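Local atomic coordinates of inositol 2-dehydrogenase (Sinorhizobium meliloti, PDB entry 4HKT), a protein that catalyses the NAD-dependent oxidation of myo-inositol to 2-keto-myo-inositol (scyllo-inosose), the first step of myo-inositol degradation. Residues L79-A84 / A100-A105; F121-D126 / Y234-R239; R152-P157 / H273-T278. All coordinates share one frame; numbering follows the deposited sequence.

How the contacts relate
From the N terminus, contact 1 comes first: it closes a short loop, helix 76-85 through strand 89-93 to helix 100-112, wholly within the Rossmann domain. Contact 2 opens next, just after strand 117-120, and returns only at strand 237-244 of the large mixed sheet, so it joins the two domains. Contact 3 opens at the end of strand 144-152, inside that span, and closes at 273-278, beyond it; contacts 2 and 3 therefore cross. They also touch: Tyr236 meets Phe275 edge-to-face, and the hydroxyl of Tyr234 is hydrogen-bonded to Arg152. Contact 1 stands apart, its centre about 27 Å from that of contact 2 and about 29 Å from that of contact 3.

Contact 1: residues L79-A84 / A100-A105; sequences LIERFA and AERVRA. With EDO (1,2-ethanediol), chain U.
The carboxylate of Glu81 sits at the edge of the Arg102 guanidinium, near its plane, and the two flat groups are turned 44° against each other. Each oxygen takes one terminal nitrogen: Arg102 NH1 donates to Glu81 OE2 at 2.9 Å, while the bond from Arg102 NH2 to Glu81 OE1, at 2.8 Å, is weak in angle. The twist shows at OE2, where NH1 stands 55° out of the carboxylate plane. A second flat group, the Arg104 guanidinium, has Ala100 O over one face, 3.7 Å above the plane, and the Glu101 carboxylate at its edge; there both NE and NH2 grip the single oxygen OE1, a salt bridge within one helix.

Glu81 reaches across with an extended chain, whereas Arg102 folds at its second torsion (chi2 63°), swinging its tip toward helix 76-85. Long, flexible residues suit this place because the backbones stay well apart: the nearest CA atoms, of Glu81 and Ala105, are 9.2 Å from each other. Arg102 NH2 also forms a salt bridge with Asp78, so this one cation links two acids of the same helix. Glu81 OE1 additionally accepts from O2 of an ethanediol at 2.8 Å. A glutamine here would probably keep one acceptor but lose the charge and the second oxygen, leaving the Arg102 guanidinium freer to turn toward Asp78.

Deeper in the groove, Ile80 packs on Cys106 and Val110, so the ion pair rims an apolar interface. Two neighbouring helices flanking one strand, 89-93, on the same side of a parallel sheet are characteristic of the successive beta-alpha-beta crossovers of the Rossmann fold.

Contact 2: residues F121-D126 / Y234-R239; sequences FNRRFD and YGYDQR. With EDO (1,2-ethanediol), chain S.
Arg123 leaves its 3-10 turn with CG anti to the carbonyl carbon (chi1 -61°) and runs straight out to NE, while Gln238 bends at its second torsion (chi2 -80°), which places its amide oxygen over the guanidinium, the two planes 89° apart. Gln238 OE1 stands 3.0 Å above the guanidinium plane, over its centre, where the N-H groups do not point at it; any attraction is probably electrostatic, between carbonyl dipole and cation. That oxygen takes its hydrogen bond from Tyr280 instead, and the amide is fixed at its other end by Gln238 NE2 donating to Asp237 O at 2.9 Å. Gln238 CD rests over one face of the Tyr236 ring, offset toward the rim.

Two waters accept from Arg123: water 1 from NH2 at 2.9 Å, and also from Gln238 NE2; water 2 from NE at 2.8 Å, hydrogen-bonded as well to Tyr236 OH, which itself lies 3.0 Å from Arg123 NH2. A long arginine spans the 9.6 Å between the CA atoms of Arg123 and Gln238, while glutamine offers the cation an oxygen and water an N-H.

A buried arginine from the turn after the last Rossmann strand thus meets the start of strand 237-244 and the loop just before it. Asp176 makes a long, weak ion pair with Arg123 NH1; the Gln238 oxygen and both waters would probably contribute to stabilising the positive charge.

Contact 3: residues R152-P157 / H273-T278; sequences RDPSAP and HDFFMT. With EDO (1,2-ethanediol), chain X.
Pro154 lies on the Phe275 ring in a CH-pi contact that joins the loop after strand 144-152, in the large mixed sheet, to the turn leading into helix 276-279. Followed round its ring, Pro154 CB comes first, 3.3 Å from Asp274 O; CG is closer still to that carbonyl oxygen, at 3.1 Å. CD then lies over the aromatic face, 3.9 Å from the Phe275 ring centroid and 26° off its normal, displaced toward the rim, with Phe275 CD1 the nearest ring atom at 3.5 Å. Proline suits the place: its compact ring carries several C-H groups that can face both an oxygen and a pi cloud. The opposite face of Phe275 is covered by Phe276 CD2, so the ring is held between the two.

Farther along the aromatic ring, Asp153 OD1 comes within 3.6 Å of Phe275 CE1, with CG anti to its own carbonyl carbon (chi1 -76°) and the planes 68° apart. Its charge is met by Arg230 in a salt bridge at OD2, and the same oxygen accepts from O2 of an ethanediol at 2.8 Å. Asp274 O, by contrast, is buried with no polar partner, and Pro154 CD lies 3.6 Å from it, beside the closer CB and CG.

Contact 1: residues L79-A84 / A100-A105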
loop_
_atom_site.group_PDB
_atom_site.type_symbol
_atom_site.label_atom_id
_atom_site.label_comp_id
_atom_site.label_asym_id
_atom_site.label_seq_id
_atom_site.Cartn_x
_atom_site.Cartn_y
_atom_site.Cartn_z
ATOM N N LEU B 79 -14.624 21.143 38.480
ATOM C CA LEU B 79 -15.889 20.836 37.829
ATOM C C LEU B 79 -16.269 19.375 37.993
ATOM O O LEU B 79 -17.444 19.064 38.257
ATOM C CB LEU B 79 -15.869 21.243 36.374
ATOM C CG LEU B 79 -16.027 22.739 36.157
ATOM C CD1 LEU B 79 -15.781 23.050 34.700
ATOM C CD2 LEU B 79 -17.408 23.250 36.592
ATOM N N ILE B 80 -15.286 18.473 37.915
ATOM C CA ILE B 80 -15.543 17.056 38.181
ATOM C C ILE B 80 -16.079 16.892 39.604
ATOM O O ILE B 80 -17.090 16.224 39.819
ATOM C CB ILE B 80 -14.279 16.170 37.983
ATOM C CG1 ILE B 80 -13.855 16.159 36.520
ATOM C CG2 ILE B 80 -14.559 14.763 38.470
ATOM C CD1 ILE B 80 -12.411 15.708 36.292
ATOM N N GLU B 81 -15.430 17.492 40.590
ATOM C CA GLU B 81 -15.894 17.349 41.980
ATOM C C GLU B 81 -17.326 17.899 42.180
ATOM O O GLU B 81 -18.155 17.270 42.852
ATOM C CB GLU B 81 -14.927 18.048 42.946
ATOM C CG GLU B 81 -13.602 17.345 43.087
ATOM C CD GLU B 81 -12.586 18.094 43.937
ATOM O OE1 GLU B 81 -12.726 19.330 44.100
ATOM O OE2 GLU B 81 -11.612 17.448 44.398
ATOM N N ARG B 82 -17.610 19.052 41.596
ATOM C CA ARG B 82 -18.929 19.665 41.694
ATOM C C ARG B 82 -20.027 18.774 41.053
ATOM O O ARG B 82 -21.105 18.550 41.643
ATOM C CB ARG B 82 -18.935 21.016 41.006
ATOM C CG ARG B 82 -18.302 22.166 41.776
ATOM C CD ARG B 82 -18.128 23.372 40.867
ATOM N NE ARG B 82 -19.416 23.968 40.585
ATOM C CZ ARG B 82 -19.632 25.060 39.861
ATOM N NH1 ARG B 82 -18.641 25.719 39.291
ATOM N NH2 ARG B 82 -20.887 25.488 39.700
ATOM N N PHE B 83 -19.757 18.246 39.864
ATOM C CA PHE B 83 -20.793 17.477 39.199
ATOM C C PHE B 83 -20.942 16.096 39.809
ATOM O O PHE B 83 -22.063 15.535 39.826
ATOM C CB PHE B 83 -20.629 17.518 37.671
ATOM C CG PHE B 83 -21.095 18.801 37.076
ATOM C CD1 PHE B 83 -22.406 18.931 36.635
ATOM C CD2 PHE B 83 -20.277 19.908 37.022
ATOM C CE1 PHE B 83 -22.866 20.134 36.118
ATOM C CE2 PHE B 83 -20.719 21.098 36.481
ATOM C CZ PHE B 83 -22.027 21.214 36.035
ATOM N N ALA B 84 -19.851 15.568 40.367
ATOM C CA ALA B 84 -19.881 14.345 41.123
ATOM C C ALA B 84 -20.815 14.507 42.325
ATOM O O ALA B 84 -21.722 13.671 42.563
ATOM C CB ALA B 84 -18.500 13.960 41.630
ATOM N N ALA B 100 -0.605 15.940 39.956
ATOM C CA ALA B 100 -1.074 14.586 40.249
ATOM C C ALA B 100 -1.745 14.492 41.633
ATOM O O ALA B 100 -2.701 13.722 41.838
ATOM C CB ALA B 100 0.079 13.582 40.141
ATOM N N GLU B 101 -1.243 15.280 42.580
ATOM C CA GLU B 101 -1.849 15.347 43.887
ATOM C C GLU B 101 -3.300 15.877 43.802
ATOM O O GLU B 101 -4.207 15.295 44.400
ATOM C CB GLU B 101 -1.027 16.237 44.833
ATOM C CG GLU B 101 -1.443 16.076 46.288
ATOM C CD GLU B 101 -0.853 14.825 46.976
ATOM O OE1 GLU B 101 -0.871 13.687 46.410
ATOM O OE2 GLU B 101 -0.351 14.983 48.123
ATOM N N ARG B 102 -3.506 16.957 43.072
ATOM C CA ARG B 102 -4.896 17.440 42.778
ATOM C C ARG B 102 -5.781 16.371 42.138
ATOM O O ARG B 102 -6.991 16.267 42.457
ATOM C CB ARG B 102 -4.840 18.646 41.832
ATOM C CG ARG B 102 -6.148 19.365 41.551
ATOM C CD ARG B 102 -6.740 19.983 42.823
ATOM N NE ARG B 102 -8.126 20.407 42.654
ATOM C CZ ARG B 102 -9.202 19.657 42.909
ATOM N NH1 ARG B 102 -9.095 18.380 43.314
ATOM N NH2 ARG B 102 -10.405 20.197 42.789
ATOM N N VAL B 103 -5.214 15.604 41.204
ATOM C CA VAL B 103 -5.972 14.542 40.513
ATOM C C VAL B 103 -6.422 13.514 41.536
ATOM O O VAL B 103 -7.570 13.083 41.540
ATOM C CB VAL B 103 -5.158 13.842 39.412
ATOM C CG1 VAL B 103 -5.935 12.647 38.882
ATOM C CG2 VAL B 103 -4.754 14.821 38.316
ATOM N N ARG B 104 -5.509 13.101 42.393
ATOM C CA ARG B 104 -5.798 12.174 43.491
ATOM C C ARG B 104 -6.909 12.626 44.417
ATOM O O ARG B 104 -7.778 11.831 44.783
ATOM C CB ARG B 104 -4.514 11.869 44.300
ATOM C CG ARG B 104 -3.607 10.819 43.641
ATOM C CD ARG B 104 -2.488 10.372 44.583
ATOM N NE ARG B 104 -1.520 11.459 44.720
ATOM C CZ ARG B 104 -0.441 11.634 43.947
ATOM N NH1 ARG B 104 -0.114 10.756 42.978
ATOM N NH2 ARG B 104 0.346 12.680 44.181
ATOM N N ALA B 105 -6.902 13.903 44.769
ATOM C CA ALA B 105 -7.948 14.479 45.595
ATOM C C ALA B 105 -9.292 14.417 44.879
ATOM O O ALA B 105 -10.301 14.105 45.479
ATOM C CB ALA B 105 -7.610 15.935 45.939
HETATM C C1 EDO U . -15.384 23.008 43.727
HETATM O O1 EDO U . -16.635 23.243 44.391
HETATM C C2 EDO U . -14.973 21.550 43.827
HETATM O O2 EDO U . -14.631 21.128 45.159
#

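Contact 2: residues F121-D126 / Y234-R239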
loop_
_atom_site.group_PDB
_atom_site.type_symbol
_atom_site.label_atom_id
_atom_site.label_comp_id
_atom_site.label_asym_id
_atom_site.label_seq_id
_atom_site.Cartn_x
_atom_site.Cartn_y
_atom_site.Cartn_z
ATOM N N PHE B 121 -9.770 9.981 26.585
ATOM C CA PHE B 121 -8.685 9.434 25.769
ATOM C C PHE B 121 -9.396 8.773 24.597
ATOM O O PHE B 121 -9.601 7.573 24.578
ATOM C CB PHE B 121 -7.831 8.454 26.537
ATOM C CG PHE B 121 -6.932 9.095 27.571
ATOM C CD1 PHE B 121 -6.092 10.110 27.231
ATOM C CD2 PHE B 121 -6.846 8.576 28.838
ATOM C CE1 PHE B 121 -5.246 10.671 28.167
ATOM C CE2 PHE B 121 -5.993 9.104 29.779
ATOM C CZ PHE B 121 -5.199 10.172 29.451
ATOM N N ASN B 122 -9.782 9.591 23.643
ATOM C CA ASN B 122 -10.661 9.156 22.547
ATOM C C ASN B 122 -10.026 8.128 21.633
ATOM O O ASN B 122 -10.734 7.343 20.952
ATOM C CB ASN B 122 -11.076 10.359 21.719
ATOM C CG ASN B 122 -9.889 11.191 21.293
ATOM O OD1 ASN B 122 -9.297 11.886 22.098
ATOM N ND2 ASN B 122 -9.514 11.088 20.038
ATOM N N ARG B 123 -8.694 8.091 21.623
ATOM C CA ARG B 123 -7.988 7.165 20.755
ATOM C C ARG B 123 -8.279 5.730 21.089
ATOM O O ARG B 123 -8.234 4.880 20.217
ATOM C CB ARG B 123 -6.487 7.462 20.710
ATOM C CG ARG B 123 -6.225 8.845 20.168
ATOM C CD ARG B 123 -4.747 9.170 20.150
ATOM N NE ARG B 123 -4.560 10.611 20.031
ATOM C CZ ARG B 123 -3.378 11.230 20.047
ATOM N NH1 ARG B 123 -2.253 10.531 20.193
ATOM N NH2 ARG B 123 -3.314 12.557 19.916
ATOM N N ARG B 124 -8.644 5.456 22.319
ATOM C CA ARG B 124 -9.039 4.120 22.676
ATOM C C ARG B 124 -10.352 3.650 21.972
ATOM O O ARG B 124 -10.648 2.462 22.008
ATOM C CB ARG B 124 -9.247 4.018 24.168
ATOM C CG ARG B 124 -8.022 4.090 25.034
ATOM C CD ARG B 124 -8.444 3.760 26.430
ATOM N NE ARG B 124 -7.321 3.819 27.327
ATOM C CZ ARG B 124 -7.130 2.981 28.325
ATOM N NH1 ARG B 124 -8.014 1.998 28.585
ATOM N NH2 ARG B 124 -6.054 3.132 29.084
ATOM N N PHE B 125 -11.127 4.587 21.399
ATOM C CA PHE B 125 -12.418 4.294 20.743
ATOM C C PHE B 125 -12.357 4.382 19.215
ATOM O O PHE B 125 -13.371 4.192 18.524
ATOM C CB PHE B 125 -13.508 5.234 21.304
ATOM C CG PHE B 125 -13.778 5.023 22.746
ATOM C CD1 PHE B 125 -14.476 3.919 23.163
ATOM C CD2 PHE B 125 -13.287 5.902 23.706
ATOM C CE1 PHE B 125 -14.717 3.691 24.512
ATOM C CE2 PHE B 125 -13.537 5.690 25.042
ATOM C CZ PHE B 125 -14.242 4.574 25.456
ATOM N N ASP B 126 -11.172 4.693 18.680
ATOM C CA ASP B 126 -10.953 4.703 17.235
ATOM C C ASP B 126 -11.141 3.285 16.677
ATOM O O ASP B 126 -10.586 2.323 17.246
ATOM C CB ASP B 126 -9.530 5.178 16.914
ATOM C CG ASP B 126 -9.264 5.201 15.447
ATOM O OD1 ASP B 126 -10.016 5.934 14.719
ATOM O OD2 ASP B 126 -8.381 4.418 15.002
ATOM N N TYR B 234 2.625 17.048 6.313
ATOM C CA TYR B 234 1.725 16.054 5.731
ATOM C C TYR B 234 0.462 15.758 6.571
ATOM O O TYR B 234 -0.394 14.939 6.187
ATOM C CB TYR B 234 2.520 14.782 5.385
ATOM C CG TYR B 234 3.440 14.292 6.480
ATOM C CD1 TYR B 234 2.993 13.384 7.410
ATOM C CD2 TYR B 234 4.754 14.759 6.594
ATOM C CE1 TYR B 234 3.814 12.945 8.436
ATOM C CE2 TYR B 234 5.598 14.315 7.613
ATOM C CZ TYR B 234 5.107 13.409 8.524
ATOM O OH TYR B 234 5.901 12.925 9.524
ATOM N N GLY B 235 0.287 16.455 7.688
ATOM C CA GLY B 235 -0.926 16.297 8.480
ATOM C C GLY B 235 -0.753 15.505 9.786
ATOM O O GLY B 235 0.342 15.404 10.340
ATOM N N TYR B 236 -1.868 15.005 10.294
ATOM C CA TYR B 236 -1.963 14.464 11.612
ATOM C C TYR B 236 -1.526 12.991 11.589
ATOM O O TYR B 236 -2.281 12.116 11.166
ATOM C CB TYR B 236 -3.388 14.605 12.103
ATOM C CG TYR B 236 -3.642 14.430 13.586
ATOM C CD1 TYR B 236 -2.662 14.725 14.543
ATOM C CD2 TYR B 236 -4.905 14.026 14.039
ATOM C CE1 TYR B 236 -2.935 14.620 15.891
ATOM C CE2 TYR B 236 -5.189 13.924 15.371
ATOM C CZ TYR B 236 -4.208 14.223 16.295
ATOM O OH TYR B 236 -4.513 14.125 17.620
ATOM N N ASP B 237 -0.282 12.759 11.973
ATOM C CA ASP B 237 0.334 11.433 11.925
ATOM C C ASP B 237 0.004 10.680 13.196
ATOM O O ASP B 237 0.306 11.134 14.253
ATOM C CB ASP B 237 1.858 11.599 11.746
ATOM C CG ASP B 237 2.573 10.305 11.377
ATOM O OD1 ASP B 237 1.955 9.195 11.390
ATOM O OD2 ASP B 237 3.784 10.418 11.087
ATOM N N GLN B 238 -0.683 9.556 13.082
ATOM C CA GLN B 238 -1.159 8.823 14.232
ATOM C C GLN B 238 -0.989 7.345 13.950
ATOM O O GLN B 238 -1.901 6.690 13.452
ATOM C CB GLN B 238 -2.659 9.107 14.506
ATOM C CG GLN B 238 -3.031 10.557 14.794
ATOM C CD GLN B 238 -2.731 10.923 16.211
ATOM O OE1 GLN B 238 -3.539 10.689 17.106
ATOM N NE2 GLN B 238 -1.573 11.522 16.434
ATOM N N ARG B 239 0.187 6.808 14.258
ATOM C CA ARG B 239 0.462 5.391 14.010
ATOM C C ARG B 239 0.744 4.620 15.269
ATOM O O ARG B 239 1.307 5.145 16.216
ATOM C CB ARG B 239 1.640 5.253 13.088
ATOM C CG ARG B 239 1.276 5.521 11.645
ATOM C CD ARG B 239 2.561 5.502 10.850
ATOM N NE ARG B 239 3.296 6.749 10.964
ATOM C CZ ARG B 239 4.625 6.865 10.856
ATOM N NH1 ARG B 239 5.388 5.801 10.706
ATOM N NH2 ARG B 239 5.198 8.062 10.917
HETATM C C1 EDO S . -5.490 -1.374 30.043
HETATM O O1 EDO S . -6.419 -1.277 28.955
HETATM C C2 EDO S . -4.955 0.015 30.430
HETATM O O2 EDO S . -6.030 0.964 30.608
HETATM O O HOH W 1 -0.924 13.729 18.697
HETATM O O HOH W 2 -6.427 12.734 19.894
#

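Contact 3: residues R152-P157 / H273-T278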
loop_
_atom_site.group_PDB
_atom_site.type_symbol
_atom_site.label_atom_id
_atom_site.label_comp_id
_atom_site.label_asym_id
_atom_site.label_seq_id
_atom_site.Cartn_x
_atom_site.Cartn_y
_atom_site.Cartn_z
ATOM N N ARG B 152 2.341 12.979 15.443
ATOM C CA ARG B 152 2.861 14.245 14.958
ATOM C C ARG B 152 1.685 15.127 14.642
ATOM O O ARG B 152 0.815 14.736 13.852
ATOM C CB ARG B 152 3.753 14.079 13.707
ATOM C CG ARG B 152 4.952 13.156 13.953
ATOM C CD ARG B 152 5.847 12.940 12.758
ATOM N NE ARG B 152 6.914 12.036 13.153
ATOM C CZ ARG B 152 7.517 11.145 12.376
ATOM N NH1 ARG B 152 7.239 11.021 11.101
ATOM N NH2 ARG B 152 8.431 10.339 12.903
ATOM N N ASP B 153 1.636 16.272 15.310
ATOM C CA ASP B 153 0.590 17.245 15.085
ATOM C C ASP B 153 0.858 18.016 13.786
ATOM O O ASP B 153 2.021 18.118 13.342
ATOM C CB ASP B 153 0.520 18.222 16.264
ATOM C CG ASP B 153 -0.127 17.630 17.488
ATOM O OD1 ASP B 153 -0.619 16.482 17.448
ATOM O OD2 ASP B 153 -0.134 18.327 18.534
ATOM N N PRO B 154 -0.208 18.605 13.189
ATOM C CA PRO B 154 -0.001 19.340 11.954
ATOM C C PRO B 154 0.852 20.580 12.214
ATOM O O PRO B 154 1.684 20.940 11.402
ATOM C CB PRO B 154 -1.432 19.678 11.496
ATOM C CG PRO B 154 -2.220 19.738 12.768
ATOM C CD PRO B 154 -1.615 18.684 13.655
ATOM N N SER B 155 0.707 21.185 13.385
ATOM C CA SER B 155 1.505 22.356 13.701
ATOM C C SER B 155 1.357 22.586 15.170
ATOM O O SER B 155 0.497 21.973 15.802
ATOM C CB SER B 155 0.965 23.575 12.920
ATOM O OG SER B 155 -0.380 23.749 13.288
ATOM N N ALA B 156 2.205 23.446 15.728
ATOM C CA ALA B 156 2.279 23.637 17.181
ATOM C C ALA B 156 1.223 24.623 17.657
ATOM O O ALA B 156 0.865 25.517 16.927
ATOM C CB ALA B 156 3.638 24.189 17.566
ATOM N N PRO B 157 0.783 24.491 18.910
ATOM C CA PRO B 157 -0.108 25.490 19.434
ATOM C C PRO B 157 0.655 26.788 19.726
ATOM O O PRO B 157 1.881 26.798 19.717
ATOM C CB PRO B 157 -0.652 24.849 20.702
ATOM C CG PRO B 157 0.420 23.912 21.150
ATOM C CD PRO B 157 1.192 23.501 19.930
ATOM N N HIS B 273 -5.432 13.710 7.524
ATOM C CA HIS B 273 -6.356 14.625 8.150
ATOM C C HIS B 273 -5.608 15.808 8.744
ATOM O O HIS B 273 -4.468 15.660 9.255
ATOM C CB HIS B 273 -7.123 13.924 9.277
ATOM C CG HIS B 273 -8.125 12.902 8.818
ATOM N ND1 HIS B 273 -9.433 13.227 8.497
ATOM C CD2 HIS B 273 -8.031 11.559 8.688
ATOM C CE1 HIS B 273 -10.092 12.125 8.187
ATOM N NE2 HIS B 273 -9.262 11.102 8.295
ATOM N N ASP B 274 -6.222 16.990 8.704
ATOM C CA ASP B 274 -5.609 18.153 9.325
ATOM C C ASP B 274 -5.375 17.877 10.786
ATOM O O ASP B 274 -4.224 17.918 11.225
ATOM C CB ASP B 274 -6.452 19.422 9.176
ATOM C CG ASP B 274 -6.525 19.904 7.737
ATOM O OD1 ASP B 274 -5.584 19.629 6.969
ATOM O OD2 ASP B 274 -7.535 20.524 7.380
ATOM N N PHE B 275 -6.443 17.583 11.538
ATOM C CA PHE B 275 -6.287 17.409 13.005
ATOM C C PHE B 275 -7.353 16.460 13.588
ATOM O O PHE B 275 -7.954 15.670 12.856
ATOM C CB PHE B 275 -6.252 18.788 13.701
ATOM C CG PHE B 275 -5.393 18.859 14.969
ATOM C CD1 PHE B 275 -4.570 17.799 15.398
ATOM C CD2 PHE B 275 -5.415 20.020 15.739
ATOM C CE1 PHE B 275 -3.810 17.909 16.573
ATOM C CE2 PHE B 275 -4.651 20.136 16.895
ATOM C CZ PHE B 275 -3.851 19.083 17.314
ATOM N N PHE B 276 -7.548 16.491 14.901
ATOM C CA PHE B 276 -8.395 15.511 15.554
ATOM C C PHE B 276 -9.859 15.634 15.126
ATOM O O PHE B 276 -10.588 14.640 15.137
ATOM C CB PHE B 276 -8.251 15.611 17.084
ATOM C CG PHE B 276 -8.646 16.950 17.652
ATOM C CD1 PHE B 276 -10.001 17.323 17.739
ATOM C CD2 PHE B 276 -7.668 17.860 18.088
ATOM C CE1 PHE B 276 -10.356 18.565 18.242
ATOM C CE2 PHE B 276 -8.031 19.102 18.603
ATOM C CZ PHE B 276 -9.371 19.450 18.682
HETATM N N MSE B 277 -10.260 16.842 14.718
HETATM C CA MSE B 277 -11.643 17.144 14.364
HETATM C C MSE B 277 -12.161 16.144 13.374
HETATM O O MSE B 277 -13.248 15.610 13.561
HETATM C CB MSE B 277 -11.833 18.555 13.785
HETATM C CG MSE B 277 -11.569 19.687 14.795
HETATM SE SE MSE B 277 -9.644 20.066 15.082
HETATM C CE MSE B 277 -9.214 20.783 13.280
ATOM N N THR B 278 -11.424 15.884 12.304
ATOM C CA THR B 278 -11.908 14.911 11.336
ATOM C C THR B 278 -11.274 13.549 11.482
ATOM O O THR B 278 -11.891 12.578 11.103
ATOM C CB THR B 278 -11.812 15.349 9.869
ATOM O OG1 THR B 278 -10.489 15.761 9.569
ATOM C CG2 THR B 278 -12.818 16.468 9.551
HETATM C C1 EDO X . -2.520 19.692 21.359
HETATM O O1 EDO X . -2.588 20.668 22.398
HETATM C C2 EDO X . -2.124 18.307 21.885
HETATM O O2 EDO X . -1.558 17.542 20.820
#